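UDP-N-acetylglucosamine 2-epimerase (Methanocaldococcus jannaschii, PDB 4NES) probably catalyses the reversible C-2 epimerisation of UDP-N-acetylglucosamine to UDP-N-acetylmannosamine, the activated donor of ManNAc residues, and works as a homodimer. Local coordinates at residues A[3-8]-A[18-23]; A[10-15]-A[97-102]; A[33-38]-A[76-81]. All coordinates share one frame; numbering follows the deposited sequence.

Interaction 1: A[3-8]-A[18-23]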
loop_
_atom_site.group_PDB
_atom_site.type_symbol
_atom_site.label_atom_id
_atom_site.label_comp_id
_atom_site.label_asym_id
_atom_site.label_seq_id
_atom_site.Cartn_x
_atom_site.Cartn_y
_atom_site.Cartn_z
ATOM N N LEU A 3 0.311 -22.921 3.413
ATOM C CA LEU A 3 -0.419 -21.866 2.741
ATOM C C LEU A 3 -1.489 -21.324 3.679
ATOM O O LEU A 3 -2.211 -22.094 4.313
ATOM C CB LEU A 3 -1.069 -22.449 1.479
ATOM C CG LEU A 3 -1.871 -21.533 0.556
ATOM C CD1 LEU A 3 -1.773 -22.056 -0.874
ATOM C CD2 LEU A 3 -3.328 -21.458 0.962
ATOM N N SER A 4 -1.603 -20.002 3.757
ATOM C CA SER A 4 -2.699 -19.378 4.498
ATOM C C SER A 4 -3.588 -18.600 3.541
ATOM O O SER A 4 -3.100 -17.775 2.768
ATOM C CB SER A 4 -2.175 -18.421 5.572
ATOM O OG SER A 4 -1.407 -19.104 6.545
ATOM N N ILE A 5 -4.887 -18.862 3.589
ATOM C CA ILE A 5 -5.860 -18.039 2.880
ATOM C C ILE A 5 -6.402 -17.025 3.866
ATOM O O ILE A 5 -6.845 -17.394 4.953
ATOM C CB ILE A 5 -7.034 -18.874 2.374
ATOM C CG1 ILE A 5 -6.556 -19.893 1.344
ATOM C CG2 ILE A 5 -8.086 -17.970 1.759
ATOM C CD1 ILE A 5 -7.635 -20.889 0.929
ATOM N N ILE A 6 -6.342 -15.745 3.511
ATOM C CA ILE A 6 -6.905 -14.700 4.353
ATOM C C ILE A 6 -8.106 -14.098 3.638
ATOM O O ILE A 6 -7.985 -13.654 2.499
ATOM C CB ILE A 6 -5.867 -13.601 4.631
ATOM C CG1 ILE A 6 -4.623 -14.217 5.267
ATOM C CG2 ILE A 6 -6.464 -12.494 5.512
ATOM C CD1 ILE A 6 -3.530 -13.225 5.583
ATOM N N LEU A 7 -9.260 -14.108 4.301
ATOM C CA LEU A 7 -10.485 -13.568 3.722
ATOM C C LEU A 7 -11.303 -12.829 4.774
ATOM O O LEU A 7 -11.098 -13.000 5.978
ATOM C CB LEU A 7 -11.321 -14.687 3.078
ATOM C CG LEU A 7 -11.826 -15.834 3.968
ATOM C CD1 LEU A 7 -13.070 -15.452 4.767
ATOM C CD2 LEU A 7 -12.105 -17.084 3.143
ATOM N N GLY A 8 -12.250 -12.023 4.312
ATOM C CA GLY A 8 -13.099 -11.297 5.236
ATOM C C GLY A 8 -14.570 -11.164 4.885
ATOM O O GLY A 8 -15.378 -10.988 5.782
ATOM N N PRO A 18 -13.599 -21.986 -5.248
ATOM C CA PRO A 18 -12.978 -22.929 -6.189
ATOM C C PRO A 18 -11.520 -23.230 -5.864
ATOM O O PRO A 18 -11.029 -24.320 -6.212
ATOM C CB PRO A 18 -13.079 -22.206 -7.532
ATOM C CG PRO A 18 -14.241 -21.241 -7.361
ATOM C CD PRO A 18 -14.123 -20.789 -5.938
ATOM N N ILE A 19 -10.824 -22.288 -5.232
ATOM C CA ILE A 19 -9.450 -22.533 -4.795
ATOM C C ILE A 19 -9.424 -23.532 -3.644
ATOM O O ILE A 19 -8.609 -24.476 -3.624
ATOM C CB ILE A 19 -8.754 -21.212 -4.427
ATOM C CG1 ILE A 19 -8.479 -20.437 -5.714
ATOM C CG2 ILE A 19 -7.464 -21.476 -3.664
ATOM C CD1 ILE A 19 -8.149 -18.980 -5.493
ATOM N N ILE A 20 -10.348 -23.364 -2.706
ATOM C CA ILE A 20 -10.519 -24.327 -1.626
ATOM C C ILE A 20 -10.860 -25.718 -2.170
ATOM O O ILE A 20 -10.270 -26.713 -1.718
ATOM C CB ILE A 20 -11.571 -23.828 -0.612
ATOM C CG1 ILE A 20 -11.015 -22.597 0.115
ATOM C CG2 ILE A 20 -11.983 -24.941 0.362
ATOM C CD1 ILE A 20 -12.044 -21.768 0.860
ATOM N N ARG A 21 -11.763 -25.805 -3.149
ATOM C CA ARG A 21 -12.103 -27.102 -3.765
ATOM C C ARG A 21 -10.850 -27.774 -4.332
ATOM O O ARG A 21 -10.627 -28.990 -4.167
ATOM C CB ARG A 21 -13.132 -26.918 -4.885
ATOM C CG ARG A 21 -14.573 -26.652 -4.439
ATOM C CD ARG A 21 -15.244 -27.898 -3.861
ATOM N NE ARG A 21 -14.966 -28.053 -2.438
ATOM C CZ ARG A 21 -15.640 -27.432 -1.473
ATOM N NH1 ARG A 21 -16.645 -26.617 -1.774
ATOM N NH2 ARG A 21 -15.313 -27.624 -0.206
ATOM N N ALA A 22 -10.011 -26.972 -4.977
ATOM C CA ALA A 22 -8.783 -27.494 -5.564
ATOM C C ALA A 22 -7.767 -27.913 -4.500
ATOM O O ALA A 22 -7.151 -28.977 -4.616
ATOM C CB ALA A 22 -8.179 -26.489 -6.516
ATOM N N LEU A 23 -7.586 -27.092 -3.467
ATOM C CA LEU A 23 -6.679 -27.424 -2.371
ATOM C C LEU A 23 -7.052 -28.722 -1.661
ATOM O O LEU A 23 -6.169 -29.455 -1.201
ATOM C CB LEU A 23 -6.625 -26.291 -1.348
ATOM C CG LEU A 23 -5.879 -25.037 -1.781
ATOM C CD1 LEU A 23 -6.180 -23.871 -0.841
ATOM C CD2 LEU A 23 -4.382 -25.311 -1.829
#

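Interaction 2: A[10-15]-A[97-102]. With UDP (uridine-5'-diphosphate), chain C; UD1 (uridine-diphosphate-N-acetylglucosamine), chain B.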
loop_
_atom_site.group_PDB
_atom_site.type_symbol
_atom_site.label_atom_id
_atom_site.label_comp_id
_atom_site.label_asym_id
_atom_site.label_seq_id
_atom_site.Cartn_x
_atom_site.Cartn_y
_atom_site.Cartn_z
ATOM N N ARG A 10 -18.238 -11.528 2.057
ATOM C CA ARG A 10 -19.066 -12.318 1.144
ATOM C C ARG A 10 -18.437 -12.646 -0.229
ATOM O O ARG A 10 -18.307 -13.820 -0.570
ATOM C CB ARG A 10 -20.446 -11.670 0.968
ATOM C CG ARG A 10 -21.243 -12.266 -0.185
ATOM C CD ARG A 10 -22.666 -11.713 -0.209
ATOM N NE ARG A 10 -22.740 -10.328 -0.687
ATOM C CZ ARG A 10 -23.851 -9.605 -0.704
ATOM N NH1 ARG A 10 -24.981 -10.109 -0.227
ATOM N NH2 ARG A 10 -23.827 -8.366 -1.180
ATOM N N PRO A 11 -18.054 -11.630 -1.028
ATOM C CA PRO A 11 -17.528 -11.966 -2.364
ATOM C C PRO A 11 -16.229 -12.758 -2.332
ATOM O O PRO A 11 -16.005 -13.575 -3.231
ATOM C CB PRO A 11 -17.286 -10.591 -3.002
ATOM C CG PRO A 11 -17.132 -9.645 -1.830
ATOM C CD PRO A 11 -18.083 -10.168 -0.805
ATOM N N GLU A 12 -15.389 -12.536 -1.324
ATOM C CA GLU A 12 -14.144 -13.290 -1.191
ATOM C C GLU A 12 -14.426 -14.754 -0.936
ATOM O O GLU A 12 -13.740 -15.625 -1.478
ATOM C CB GLU A 12 -13.299 -12.750 -0.038
ATOM C CG GLU A 12 -12.784 -11.324 -0.214
ATOM C CD GLU A 12 -12.208 -10.801 1.081
ATOM O OE1 GLU A 12 -12.826 -9.910 1.705
ATOM O OE2 GLU A 12 -11.140 -11.295 1.491
ATOM N N ILE A 13 -15.415 -15.039 -0.092
ATOM C CA ILE A 13 -15.709 -16.423 0.256
ATOM C C ILE A 13 -16.134 -17.170 -1.009
ATOM O O ILE A 13 -15.669 -18.286 -1.294
ATOM C CB ILE A 13 -16.811 -16.505 1.334
ATOM C CG1 ILE A 13 -16.347 -15.819 2.620
ATOM C CG2 ILE A 13 -17.178 -17.950 1.609
ATOM C CD1 ILE A 13 -17.484 -15.438 3.563
ATOM N N ILE A 14 -16.991 -16.535 -1.793
ATOM C CA ILE A 14 -17.495 -17.146 -3.019
ATOM C C ILE A 14 -16.350 -17.363 -4.014
ATOM O O ILE A 14 -16.194 -18.463 -4.561
ATOM C CB ILE A 14 -18.616 -16.268 -3.624
ATOM C CG1 ILE A 14 -19.838 -16.251 -2.692
ATOM C CG2 ILE A 14 -18.973 -16.735 -5.031
ATOM C CD1 ILE A 14 -20.817 -15.151 -3.011
ATOM N N LYS A 15 -15.528 -16.339 -4.226
ATOM C CA LYS A 15 -14.469 -16.430 -5.223
ATOM C C LYS A 15 -13.277 -17.286 -4.802
ATOM O O LYS A 15 -12.506 -17.738 -5.648
ATOM C CB LYS A 15 -14.035 -15.027 -5.673
ATOM C CG LYS A 15 -15.014 -14.452 -6.677
ATOM C CD LYS A 15 -14.740 -12.986 -6.995
ATOM C CE LYS A 15 -15.550 -12.521 -8.201
ATOM N NZ LYS A 15 -15.390 -11.049 -8.465
ATOM N N ASN A 97 -10.625 -4.297 2.241
ATOM C CA ASN A 97 -9.611 -3.932 3.230
ATOM C C ASN A 97 -8.880 -5.155 3.788
ATOM O O ASN A 97 -7.696 -5.078 4.103
ATOM C CB ASN A 97 -10.205 -3.100 4.367
ATOM C CG ASN A 97 -10.508 -1.679 3.951
ATOM O OD1 ASN A 97 -10.127 -1.233 2.867
ATOM N ND2 ASN A 97 -11.193 -0.947 4.825
ATOM N N THR A 98 -9.584 -6.280 3.887
ATOM C CA THR A 98 -8.968 -7.523 4.319
ATOM C C THR A 98 -7.821 -7.926 3.394
ATOM O O THR A 98 -6.762 -8.354 3.861
ATOM C CB THR A 98 -10.009 -8.645 4.384
ATOM O OG1 THR A 98 -10.880 -8.407 5.501
ATOM C CG2 THR A 98 -9.328 -9.992 4.549
ATOM N N VAL A 99 -8.025 -7.770 2.086
ATOM C CA VAL A 99 -7.010 -8.121 1.096
ATOM C C VAL A 99 -5.751 -7.280 1.287
ATOM O O VAL A 99 -4.634 -7.803 1.338
ATOM C CB VAL A 99 -7.549 -7.918 -0.330
ATOM C CG1 VAL A 99 -6.442 -8.068 -1.366
ATOM C CG2 VAL A 99 -8.686 -8.884 -0.590
ATOM N N LEU A 100 -5.931 -5.970 1.385
ATOM C CA LEU A 100 -4.793 -5.081 1.565
ATOM C C LEU A 100 -4.052 -5.390 2.859
ATOM O O LEU A 100 -2.829 -5.469 2.869
ATOM C CB LEU A 100 -5.239 -3.622 1.555
ATOM C CG LEU A 100 -4.118 -2.623 1.845
ATOM C CD1 LEU A 100 -3.064 -2.687 0.752
ATOM C CD2 LEU A 100 -4.667 -1.193 1.990
ATOM N N ALA A 101 -4.789 -5.596 3.947
ATOM C CA ALA A 101 -4.151 -5.834 5.239
ATOM C C ALA A 101 -3.354 -7.134 5.200
ATOM O O ALA A 101 -2.216 -7.191 5.666
ATOM C CB ALA A 101 -5.179 -5.859 6.354
ATOM N N GLY A 102 -3.949 -8.181 4.637
ATOM C CA GLY A 102 -3.249 -9.449 4.540
ATOM C C GLY A 102 -1.969 -9.330 3.737
ATOM O O GLY A 102 -0.924 -9.860 4.138
HETATM N N1 UDP C . -24.537 -12.460 -3.695
HETATM C C2 UDP C . -25.199 -13.382 -2.956
HETATM N N3 UDP C . -26.364 -13.050 -2.358
HETATM C C4 UDP C . -26.906 -11.817 -2.461
HETATM C C5 UDP C . -26.248 -10.836 -3.215
HETATM C C6 UDP C . -25.039 -11.197 -3.820
HETATM O O2 UDP C . -24.747 -14.522 -2.829
HETATM O O4 UDP C . -28.105 -11.526 -1.817
HETATM C "C1'" UDP C . -23.240 -12.745 -4.332
HETATM C "C2'" UDP C . -23.137 -12.613 -5.759
HETATM O "O2'" UDP C . -23.673 -13.747 -6.403
HETATM C "C3'" UDP C . -21.699 -12.404 -5.974
HETATM C "C4'" UDP C . -21.248 -11.759 -4.750
HETATM O "O4'" UDP C . -22.331 -11.756 -3.854
HETATM O "O3'" UDP C . -20.973 -13.587 -6.169
HETATM C "C5'" UDP C . -20.839 -10.337 -4.936
HETATM O "O5'" UDP C . -20.533 -9.713 -3.713
HETATM P PA UDP C . -20.784 -8.170 -3.455
HETATM O O1A UDP C . -21.226 -8.006 -2.017
HETATM O O2A UDP C . -21.812 -7.660 -4.441
HETATM O O3A UDP C . -19.404 -7.418 -3.592
HETATM P PB UDP C . -18.494 -6.999 -4.798
HETATM O O1B UDP C . -18.470 -8.105 -5.841
HETATM O O2B UDP C . -19.002 -5.695 -5.359
HETATM O O3B UDP C . -17.158 -6.811 -4.135
HETATM C "C1'" UD1 B . -16.999 -4.375 1.774
HETATM C "C2'" UD1 B . -15.897 -4.059 0.809
HETATM C "C3'" UD1 B . -16.386 -4.003 -0.557
HETATM C "C4'" UD1 B . -17.129 -5.204 -0.959
HETATM C "C5'" UD1 B . -18.183 -5.543 0.065
HETATM C "C6'" UD1 B . -18.824 -6.854 -0.192
HETATM C "C7'" UD1 B . -14.047 -2.595 1.816
HETATM C "C8'" UD1 B . -13.564 -1.200 2.080
HETATM N "N2'" UD1 B . -15.313 -2.732 1.135
HETATM O "O1'" UD1 B . -17.933 -3.356 1.738
HETATM O "O3'" UD1 B . -15.278 -3.798 -1.452
HETATM O "O4'" UD1 B . -17.744 -5.020 -2.225
HETATM O "O5'" UD1 B . -17.615 -5.630 1.367
HETATM O "O6'" UD1 B . -20.144 -6.937 0.198
HETATM O "O7'" UD1 B . -13.386 -3.573 2.175
HETATM N N1 UD1 B . -22.395 -4.637 7.861
HETATM C C2 UD1 B . -23.198 -5.446 8.554
HETATM N N3 UD1 B . -22.922 -6.744 8.660
HETATM C C4 UD1 B . -21.828 -7.268 8.090
HETATM C C5 UD1 B . -20.972 -6.457 7.360
HETATM C C6 UD1 B . -21.282 -5.111 7.250
HETATM O O2 UD1 B . -24.200 -5.011 9.088
HETATM O O4 UD1 B . -21.562 -8.601 8.214
HETATM C C1B UD1 B . -22.696 -3.193 7.717
HETATM C C2B UD1 B . -22.211 -2.350 8.826
HETATM O "O2'" UD1 B . -23.121 -1.302 9.052
HETATM C C3B UD1 B . -20.965 -1.821 8.321
HETATM C C4B UD1 B . -21.278 -1.610 6.885
HETATM O O4B UD1 B . -22.131 -2.674 6.510
HETATM O O3B UD1 B . -20.522 -0.648 8.958
HETATM C C5B UD1 B . -20.068 -1.623 6.022
HETATM O O5B UD1 B . -19.233 -2.742 6.179
HETATM P PA UD1 B . -17.820 -2.762 5.535
HETATM O O1A UD1 B . -17.019 -1.629 6.099
HETATM O O2A UD1 B . -17.195 -4.092 5.802
HETATM O O3A UD1 B . -17.962 -2.470 4.005
HETATM P PB UD1 B . -18.944 -3.111 2.924
HETATM O O1B UD1 B . -19.890 -2.043 2.484
HETATM O O2B UD1 B . -19.551 -4.391 3.430
#

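Interaction 3: A[33-38]-A[76-81]. With UD1 (uridine-diphosphate-N-acetylglucosamine), chain B.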
loop_
_atom_site.group_PDB
_atom_site.type_symbol
_atom_site.label_atom_id
_atom_site.label_comp_id
_atom_site.label_asym_id
_atom_site.label_seq_id
_atom_site.Cartn_x
_atom_site.Cartn_y
_atom_site.Cartn_z
ATOM N N ILE A 33 -7.599 -17.958 7.510
ATOM C CA ILE A 33 -7.670 -16.892 8.496
ATOM C C ILE A 33 -8.807 -15.963 8.074
ATOM O O ILE A 33 -8.775 -15.362 6.996
ATOM C CB ILE A 33 -6.361 -16.080 8.554
ATOM C CG1 ILE A 33 -5.170 -16.972 8.932
ATOM C CG2 ILE A 33 -6.508 -14.908 9.528
ATOM C CD1 ILE A 33 -3.830 -16.275 8.740
ATOM N N HIS A 34 -9.825 -15.863 8.921
ATOM C CA HIS A 34 -10.985 -15.024 8.649
ATOM C C HIS A 34 -10.858 -13.750 9.494
ATOM O O HIS A 34 -10.735 -13.830 10.716
ATOM C CB HIS A 34 -12.246 -15.804 9.040
ATOM C CG HIS A 34 -13.519 -15.307 8.422
ATOM N ND1 HIS A 34 -13.736 -13.980 8.091
ATOM C CD2 HIS A 34 -14.659 -15.957 8.101
ATOM C CE1 HIS A 34 -14.943 -13.846 7.582
ATOM N NE2 HIS A 34 -15.532 -15.034 7.577
ATOM N N THR A 35 -10.866 -12.578 8.861
ATOM C CA THR A 35 -10.824 -11.336 9.631
ATOM C C THR A 35 -12.172 -11.029 10.261
ATOM O O THR A 35 -12.270 -10.176 11.154
ATOM C CB THR A 35 -10.446 -10.130 8.766
ATOM O OG1 THR A 35 -11.422 -9.998 7.722
ATOM C CG2 THR A 35 -9.059 -10.305 8.172
ATOM N N ASN A 36 -13.214 -11.695 9.765
ATOM C CA ASN A 36 -14.583 -11.434 10.185
ATOM C C ASN A 36 -14.959 -9.984 9.934
ATOM O O ASN A 36 -15.704 -9.389 10.711
ATOM C CB ASN A 36 -14.815 -11.828 11.651
ATOM C CG ASN A 36 -14.257 -13.200 11.979
ATOM O OD1 ASN A 36 -13.294 -13.310 12.728
ATOM N ND2 ASN A 36 -14.858 -14.254 11.420
ATOM N N GLN A 37 -14.433 -9.430 8.841
ATOM C CA GLN A 37 -14.877 -8.132 8.352
ATOM C C GLN A 37 -16.387 -8.169 8.163
ATOM O O GLN A 37 -17.101 -7.261 8.588
ATOM C CB GLN A 37 -14.173 -7.763 7.039
ATOM C CG GLN A 37 -14.602 -6.387 6.550
ATOM C CD GLN A 37 -13.880 -5.911 5.298
ATOM O OE1 GLN A 37 -12.795 -6.387 4.945
ATOM N NE2 GLN A 37 -14.496 -4.968 4.613
ATOM N N HIS A 38 -16.861 -9.239 7.522
ATOM C CA HIS A 38 -18.285 -9.569 7.485
ATOM C C HIS A 38 -18.583 -10.618 8.539
ATOM O O HIS A 38 -17.779 -11.532 8.747
ATOM C CB HIS A 38 -18.685 -10.073 6.103
ATOM C CG HIS A 38 -18.804 -8.978 5.093
ATOM N ND1 HIS A 38 -19.256 -9.183 3.816
ATOM C CD2 HIS A 38 -18.532 -7.657 5.209
ATOM C CE1 HIS A 38 -19.276 -8.022 3.175
ATOM N NE2 HIS A 38 -18.837 -7.085 4.001
ATOM N N ILE A 76 -2.457 -5.502 12.883
ATOM C CA ILE A 76 -2.023 -6.010 14.183
ATOM C C ILE A 76 -2.366 -7.486 14.367
ATOM O O ILE A 76 -1.506 -8.290 14.742
ATOM C CB ILE A 76 -2.631 -5.185 15.335
ATOM C CG1 ILE A 76 -2.120 -3.748 15.271
ATOM C CG2 ILE A 76 -2.285 -5.802 16.683
ATOM C CD1 ILE A 76 -3.022 -2.762 15.974
ATOM N N GLU A 77 -3.610 -7.845 14.092
ATOM C CA GLU A 77 -4.077 -9.190 14.405
ATOM C C GLU A 77 -3.636 -10.239 13.395
ATOM O O GLU A 77 -3.324 -11.366 13.779
ATOM C CB GLU A 77 -5.598 -9.213 14.567
ATOM C CG GLU A 77 -6.092 -8.375 15.736
ATOM C CD GLU A 77 -5.499 -8.804 17.062
ATOM O OE1 GLU A 77 -5.438 -10.021 17.322
ATOM O OE2 GLU A 77 -5.108 -7.921 17.850
ATOM N N ILE A 78 -3.583 -9.876 12.118
ATOM C CA ILE A 78 -3.095 -10.812 11.113
ATOM C C ILE A 78 -1.622 -11.092 11.377
ATOM O O ILE A 78 -1.170 -12.223 11.257
ATOM C CB ILE A 78 -3.285 -10.282 9.674
ATOM C CG1 ILE A 78 -4.760 -10.242 9.299
ATOM C CG2 ILE A 78 -2.564 -11.145 8.657
ATOM C CD1 ILE A 78 -5.006 -9.582 7.951
ATOM N N GLU A 79 -0.863 -10.074 11.764
ATOM C CA GLU A 79 0.556 -10.292 12.002
ATOM C C GLU A 79 0.807 -11.263 13.148
ATOM O O GLU A 79 1.722 -12.078 13.071
ATOM C CB GLU A 79 1.284 -8.981 12.257
ATOM C CG GLU A 79 2.781 -9.190 12.403
ATOM C CD GLU A 79 3.536 -7.916 12.611
ATOM O OE1 GLU A 79 3.294 -7.260 13.642
ATOM O OE2 GLU A 79 4.375 -7.581 11.742
ATOM N N LYS A 80 -0.002 -11.190 14.200
ATOM C CA LYS A 80 0.137 -12.130 15.308
ATOM C C LYS A 80 0.001 -13.574 14.828
ATOM O O LYS A 80 0.799 -14.443 15.203
ATOM C CB LYS A 80 -0.902 -11.846 16.387
ATOM C CG LYS A 80 -0.656 -10.570 17.173
ATOM C CD LYS A 80 -1.809 -10.321 18.144
ATOM C CE LYS A 80 -1.640 -9.018 18.897
ATOM N NZ LYS A 80 -2.842 -8.729 19.734
ATOM N N VAL A 81 -0.989 -13.826 13.975
ATOM C CA VAL A 81 -1.183 -15.158 13.426
ATOM C C VAL A 81 -0.039 -15.582 12.513
ATOM O O VAL A 81 0.475 -16.694 12.643
ATOM C CB VAL A 81 -2.505 -15.266 12.665
ATOM C CG1 VAL A 81 -2.631 -16.657 12.055
ATOM C CG2 VAL A 81 -3.675 -14.979 13.595
HETATM C "C1'" UD1 B . -16.999 -4.375 1.774
HETATM C "C2'" UD1 B . -15.897 -4.059 0.809
HETATM C "C3'" UD1 B . -16.386 -4.003 -0.557
HETATM C "C4'" UD1 B . -17.129 -5.204 -0.959
HETATM C "C5'" UD1 B . -18.183 -5.543 0.065
HETATM C "C6'" UD1 B . -18.824 -6.854 -0.192
HETATM C "C7'" UD1 B . -14.047 -2.595 1.816
HETATM C "C8'" UD1 B . -13.564 -1.200 2.080
HETATM N "N2'" UD1 B . -15.313 -2.732 1.135
HETATM O "O1'" UD1 B . -17.933 -3.356 1.738
HETATM O "O3'" UD1 B . -15.278 -3.798 -1.452
HETATM O "O4'" UD1 B . -17.744 -5.020 -2.225
HETATM O "O5'" UD1 B . -17.615 -5.630 1.367
HETATM O "O6'" UD1 B . -20.144 -6.937 0.198
HETATM O "O7'" UD1 B . -13.386 -3.573 2.175
HETATM N N1 UD1 B . -22.395 -4.637 7.861
HETATM C C2 UD1 B . -23.198 -5.446 8.554
HETATM N N3 UD1 B . -22.922 -6.744 8.660
HETATM C C4 UD1 B . -21.828 -7.268 8.090
HETATM C C5 UD1 B . -20.972 -6.457 7.360
HETATM C C6 UD1 B . -21.282 -5.111 7.250
HETATM O O2 UD1 B . -24.200 -5.011 9.088
HETATM O O4 UD1 B . -21.562 -8.601 8.214
HETATM C C1B UD1 B . -22.696 -3.193 7.717
HETATM C C2B UD1 B . -22.211 -2.350 8.826
HETATM O "O2'" UD1 B . -23.121 -1.302 9.052
HETATM C C3B UD1 B . -20.965 -1.821 8.321
HETATM C C4B UD1 B . -21.278 -1.610 6.885
HETATM O O4B UD1 B . -22.131 -2.674 6.510
HETATM O O3B UD1 B . -20.522 -0.648 8.958
HETATM C C5B UD1 B . -20.068 -1.623 6.022
HETATM O O5B UD1 B . -19.233 -2.742 6.179
HETATM P PA UD1 B . -17.820 -2.762 5.535
HETATM O O1A UD1 B . -17.019 -1.629 6.099
HETATM O O2A UD1 B . -17.195 -4.092 5.802
HETATM O O3A UD1 B . -17.962 -2.470 4.005
HETATM P PB UD1 B . -18.944 -3.111 2.924
HETATM O O1B UD1 B . -19.890 -2.043 2.484
HETATM O O2B UD1 B . -19.551 -4.391 3.430
#

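Interaction 1: A[3-8]-A[18-23]
Ile-5, in the middle of strand 3-7, reaches out to Leu-23 and Ile-20 of helix 10-23, and gives up more surface to this contact than any other residue. From CB, which points to the helix, the branches part: CG1 lies anti to the carbonyl carbon (chi1 -64°), while CG2 lies beside that carbon and meets nothing of the helix segment. CG1 passes beside a neighbour two places back on the same face of the strand, 3.6 Å from Leu-3 CD2. An extended second torsion (chi2 172°) then carries CD1 straight on to the helix, where it touches two residues one helical turn apart. Ile-5 CD1 meets Leu-23 CD1 tip to tip at 3.8 Å, and the same methyl rests 3.9 Å from Ile-20 CG1, on the flank of a chain that runs at a slant to its own. With the axes of the two segments 11.5 Å apart, the long arm of the isoleucine spans much of the gap.

The strand and helix are the first two elements of a beta-alpha-beta crossover, completed by the parallel strand 30-34, in the Rossmann-like N-terminal domain of a GT-B enzyme. The helix therefore runs back over the sheet almost antiparallel to its strand, at 159°. Trp-30 of the returning strand touches both Ile-20 and Leu-23, and Val-358 of helix 353-363 also packs on Leu-23.

Leucine suits position 23 because its CD1 serves two strand residues, lying 4.1 Å from Leu-3 CD2 as well as against Ile-5. All four touching residues are buried and purely apolar. Arg-21, turned from the strand, instead makes a salt bridge with Glu-24 and hydrogen bonds to the backbone oxygens of Leu-51 and Asn-52.

Interaction 2: A[10-15]-A[97-102]
Glu-12 meets Thr-98 and Val-99 through van der Waals contact alone, its extended chain crossing theirs at a slant. Glu-12 OE2 lies 3.8 Å from Thr-98 CG2 and 4.0 Å from Val-99 CG2, so short branched side chains present methyls to a buried carboxylate whose polar needs are met elsewhere: OE1 by the hydroxyls of Thr-9 and Thr-96, OE2 by a weak bond from Gly-8 N. Thr-98 likewise turns its hydroxyl another way, to Gln-37 OE1.

Two residues, Arg-10 and Asn-97, hydrogen-bond to the nucleotides. Arg-10 bends at chi3 (74°), bringing the edge of its guanidinium to one phosphate oxygen in plane: NE lies 3.1 Å and NH2 2.8 Å from UDP O1A, the second bond being the straighter at 155°. Two N-H groups gripping one anionic oxygen help to hold the rotation of the group. At the start of the other helix, the backbone of Asn-97 gives its N-H to the acetamido oxygen, with N 2.9 Å from UD1 O7' and an angle of 164°.

Van der Waals and face contacts complete the ligand side. UDP C5 sits 3.3 Å above one face of the Arg-10 guanidinium, toward its rim. Pro-11, which needs no N-H in a first helical turn, touches both nucleotides, its CB 3.4 Å from UDP O5' and its CD 3.5 Å from UD1 C6'.

Two helix starts following adjacent strands, 3-7 and 89-93, where the strand order reverses, form the ligand crevice characteristic of a Rossmann-like domain, here facing the GT-B cleft.

Interaction 3: A[33-38]-A[76-81]
Ile-33, near the end of strand 30-34, packs against Val-81 of helix 67-85 on the face of the Rossmann-like sheet away from helix 10-23. With Ile-78, these residues lose the most surface to the contact. The side chains of Ile-33 and Val-81 slide past each other in opposite directions. The long branch of Ile-33 extends to the helix, and its CD1 comes within 3.5 Å of Val-81 CG1, a tight approach for two methyls; farther back, Ile-33 CG1 lies 4.0 Å from the same valine methyl. Valine suits this place because a short, beta-branched residue offers a methyl close to the helix backbone and lets the isoleucine come in beside it.

One turn earlier, Ile-78 does not start out toward the loop, but its extended end comes nearer, CD1 standing 4.1 Å from Thr-35 CG2, just past the strand. It also touches Ile-6 of strand 3-7 and Ala-101 and Val-105 of helix 97-108, so that one apolar chain meets loop, strand and helix.

Thr-35 divides its two branches between two tasks. With chi1 at 60°, its methyl is left for Ile-78 while OG1 sits between backbone N and carbonyl carbon, where it accepts from Gln-37 N at 3.3 Å in an ST turn; the hydroxyl also bonds with that of Thr-98. On the far side of helix 67-85, Glu-79 takes hydrogen bonds from Gly-68 and Glu-69 backbone nitrogens of the second subunit.

The turn delivers the next residues to the nucleotide. His-38 NE2 donates to UD1 O2B at 2.8 Å, and the extended Gln-37 spends both N-H groups of its amide on the ligand, NE2 reaching UD1 O7' at 3.0 Å (170°) and UD1 O2A at 3.1 Å (172°).

All three contacts are buried, but their chemistry changes with distance from the ligand cleft. Interaction 1 is wholly apolar and fastens helix 10-23 to one face of the sheet. Interaction 3 packs helix 67-85 on the other face, apolar at its centre and polar where its loop meets UD1. Interaction 2, nearest the centre of the chain, buries the least surface and is richest in ligand contacts. It shares helix 10-23 with interaction 1. Strands 3-7 and 30-34 are neighbours, joining interactions 1 and 3 through Ile-5 O and Ile-33 N, probably hydrogen-bonded. Interactions 2 and 3 meet through Thr-98 and converge on one acetamido oxygen of UD1, and both touch the second subunit.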